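Local coordinates for protein Pcdhgc3 (Mus musculus, PDB 4ZI8) that is a clustered protocadherin that binds calcium and probably mediates calcium-dependent cell adhesion, possibly helping to establish specific neuronal connections, at residues S275-G280 against E309-A314. Sequence-based numbering, arbitrary orientation.
Sequences SHNRAG and EIYIQA
Two donors grip OD1 of N277: the backbone N of Y311 at 3.0 Å, in a nearly straight bond (172°), and a water that also accepts from R278 N and donates to E309 O. The amide's other branch completes a two-pronged grip, ND2 giving a 2.9 Å bond to Y311 O, which lies almost in the amide plane. In this third cadherin repeat of the chain, a Greek-key beta-sandwich, residues 275-280 follow strand 269-273, an outermost strand of its sheet within the chain, which borders strand 307-316. Backbone pairing runs one residue past that strand, from Y311 to G274, and the amide of N277 extends it with its bonds to Y311 N and O. Asparagine suits the place because one flat group carries both a donor and an acceptor; its CG stands anti to the carbonyl carbon (chi1 -82°), and a further bond from ND2 to G274 O helps fix its rotation. A leucine here would probably leave Y311 N without this acceptor, and take from the water and G274 O the amide they bond to. Just before N277, H276 is the centre of an inverse gamma turn, closed by a weak bond from N277 N to S275 O. Its ring sets an edge against the face of Y311 in a T-shaped stack, centroids 4.8 Å apart and planes at 74°. Aromatic rings suit both positions, one offering an edge and the other a broad face at the domain surface, where L91 of the second subunit packs on both. The loop is part of the contact with that subunit, H276 ND1 bonding to OG1 of its T90. Within the stack, CD2 of H276 comes over the Y311 ring, 3.6 Å above its plane and over its centre.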
loop_
_atom_site.group_PDB
_atom_site.type_symbol
_atom_site.label_atom_id
_atom_site.label_comp_id
_atom_site.label_asym_id
_atom_site.label_seq_id
_atom_site.Cartn_x
_atom_site.Cartn_y
_atom_site.Cartn_z
ATOM N N SER B 275 -30.218 4.038 -16.638
ATOM C CA SER B 275 -30.159 3.952 -18.098
ATOM C C SER B 275 -31.330 3.130 -18.554
ATOM O O SER B 275 -31.701 3.113 -19.720
ATOM C CB SER B 275 -28.856 3.296 -18.568
ATOM O OG SER B 275 -28.742 1.974 -18.030
ATOM N N HIS B 276 -31.871 2.413 -17.586
ATOM C CA HIS B 276 -33.003 1.551 -17.767
ATOM C C HIS B 276 -34.281 2.375 -17.745
ATOM O O HIS B 276 -35.114 2.186 -16.878
ATOM C CB HIS B 276 -33.018 0.486 -16.656
ATOM C CG HIS B 276 -33.274 -0.896 -17.162
ATOM N ND1 HIS B 276 -32.345 -1.602 -17.898
ATOM C CD2 HIS B 276 -34.367 -1.691 -17.064
ATOM C CE1 HIS B 276 -32.853 -2.779 -18.222
ATOM N NE2 HIS B 276 -34.080 -2.856 -17.735
ATOM N N ASN B 277 -34.428 3.293 -18.692
ATOM C CA ASN B 277 -35.594 4.162 -18.732
ATOM C C ASN B 277 -35.914 4.601 -20.131
ATOM O O ASN B 277 -35.034 4.677 -20.982
ATOM C CB ASN B 277 -35.383 5.409 -17.882
ATOM C CG ASN B 277 -35.645 5.173 -16.431
ATOM O OD1 ASN B 277 -36.772 4.864 -16.030
ATOM N ND2 ASN B 277 -34.605 5.322 -15.616
ATOM N N ARG B 278 -37.178 4.921 -20.363
ATOM C CA ARG B 278 -37.600 5.509 -21.624
ATOM C C ARG B 278 -37.324 7.009 -21.677
ATOM O O ARG B 278 -37.373 7.705 -20.663
ATOM C CB ARG B 278 -39.096 5.260 -21.859
ATOM C CG ARG B 278 -39.482 3.804 -21.793
ATOM C CD ARG B 278 -40.902 3.574 -22.224
ATOM N NE ARG B 278 -41.128 4.095 -23.567
ATOM C CZ ARG B 278 -41.231 3.353 -24.667
ATOM N NH1 ARG B 278 -41.134 2.034 -24.601
ATOM N NH2 ARG B 278 -41.441 3.938 -25.839
ATOM N N ALA B 279 -37.052 7.503 -22.870
ATOM C CA ALA B 279 -36.950 8.938 -23.083
ATOM C C ALA B 279 -38.178 9.655 -22.525
ATOM O O ALA B 279 -39.316 9.238 -22.750
ATOM C CB ALA B 279 -36.793 9.244 -24.554
ATOM N N GLY B 280 -37.955 10.728 -21.788
ATOM C CA GLY B 280 -39.078 11.499 -21.312
ATOM C C GLY B 280 -39.202 11.347 -19.822
ATOM O O GLY B 280 -39.929 12.119 -19.174
ATOM N N GLU B 309 -43.306 3.245 -15.551
ATOM C CA GLU B 309 -42.282 2.430 -14.898
ATOM C C GLU B 309 -40.979 3.202 -14.828
ATOM O O GLU B 309 -40.384 3.481 -15.853
ATOM C CB GLU B 309 -42.022 1.131 -15.650
ATOM C CG GLU B 309 -43.120 0.125 -15.614
ATOM C CD GLU B 309 -42.610 -1.291 -15.884
ATOM O OE1 GLU B 309 -41.486 -1.632 -15.412
ATOM O OE2 GLU B 309 -43.340 -2.053 -16.567
ATOM N N ILE B 310 -40.527 3.532 -13.639
ATOM C CA ILE B 310 -39.331 4.337 -13.503
ATOM C C ILE B 310 -38.232 3.562 -12.784
ATOM O O ILE B 310 -38.432 3.086 -11.672
ATOM C CB ILE B 310 -39.607 5.600 -12.718
ATOM C CG1 ILE B 310 -40.743 6.378 -13.373
ATOM C CG2 ILE B 310 -38.340 6.441 -12.593
ATOM C CD1 ILE B 310 -41.432 7.202 -12.364
ATOM N N TYR B 311 -37.073 3.448 -13.400
ATOM C CA TYR B 311 -35.986 2.747 -12.743
ATOM C C TYR B 311 -35.033 3.767 -12.143
ATOM O O TYR B 311 -34.686 4.776 -12.774
ATOM C CB TYR B 311 -35.238 1.822 -13.698
ATOM C CG TYR B 311 -36.018 0.619 -14.137
ATOM C CD1 TYR B 311 -36.994 0.727 -15.111
ATOM C CD2 TYR B 311 -35.762 -0.628 -13.600
ATOM C CE1 TYR B 311 -37.708 -0.376 -15.539
ATOM C CE2 TYR B 311 -36.467 -1.741 -14.021
ATOM C CZ TYR B 311 -37.441 -1.606 -14.990
ATOM O OH TYR B 311 -38.159 -2.699 -15.423
ATOM N N ILE B 312 -34.647 3.522 -10.910
ATOM C CA ILE B 312 -33.787 4.457 -10.220
ATOM C C ILE B 312 -32.509 3.707 -9.818
ATOM O O ILE B 312 -32.546 2.527 -9.475
ATOM C CB ILE B 312 -34.505 5.068 -9.018
ATOM C CG1 ILE B 312 -35.670 5.954 -9.519
ATOM C CG2 ILE B 312 -33.537 5.875 -8.138
ATOM C CD1 ILE B 312 -36.444 6.631 -8.416
ATOM N N GLN B 313 -31.383 4.393 -9.895
ATOM C CA GLN B 313 -30.120 3.754 -9.647
ATOM C C GLN B 313 -29.516 4.408 -8.424
ATOM O O GLN B 313 -29.665 5.620 -8.243
ATOM C CB GLN B 313 -29.229 3.896 -10.868
ATOM C CG GLN B 313 -27.785 3.581 -10.615
ATOM C CD GLN B 313 -26.931 3.893 -11.823
ATOM O OE1 GLN B 313 -26.732 3.039 -12.683
ATOM N NE2 GLN B 313 -26.435 5.125 -11.900
ATOM N N ALA B 314 -28.888 3.617 -7.558
ATOM C CA ALA B 314 -28.101 4.161 -6.452
ATOM C C ALA B 314 -26.633 3.777 -6.659
ATOM O O ALA B 314 -26.353 2.594 -6.852
ATOM C CB ALA B 314 -28.598 3.621 -5.102
HETATM O O HOH W 1 -28.482 2.689 -14.884
HETATM O O HOH W 2 -38.695 4.874 -18.027
#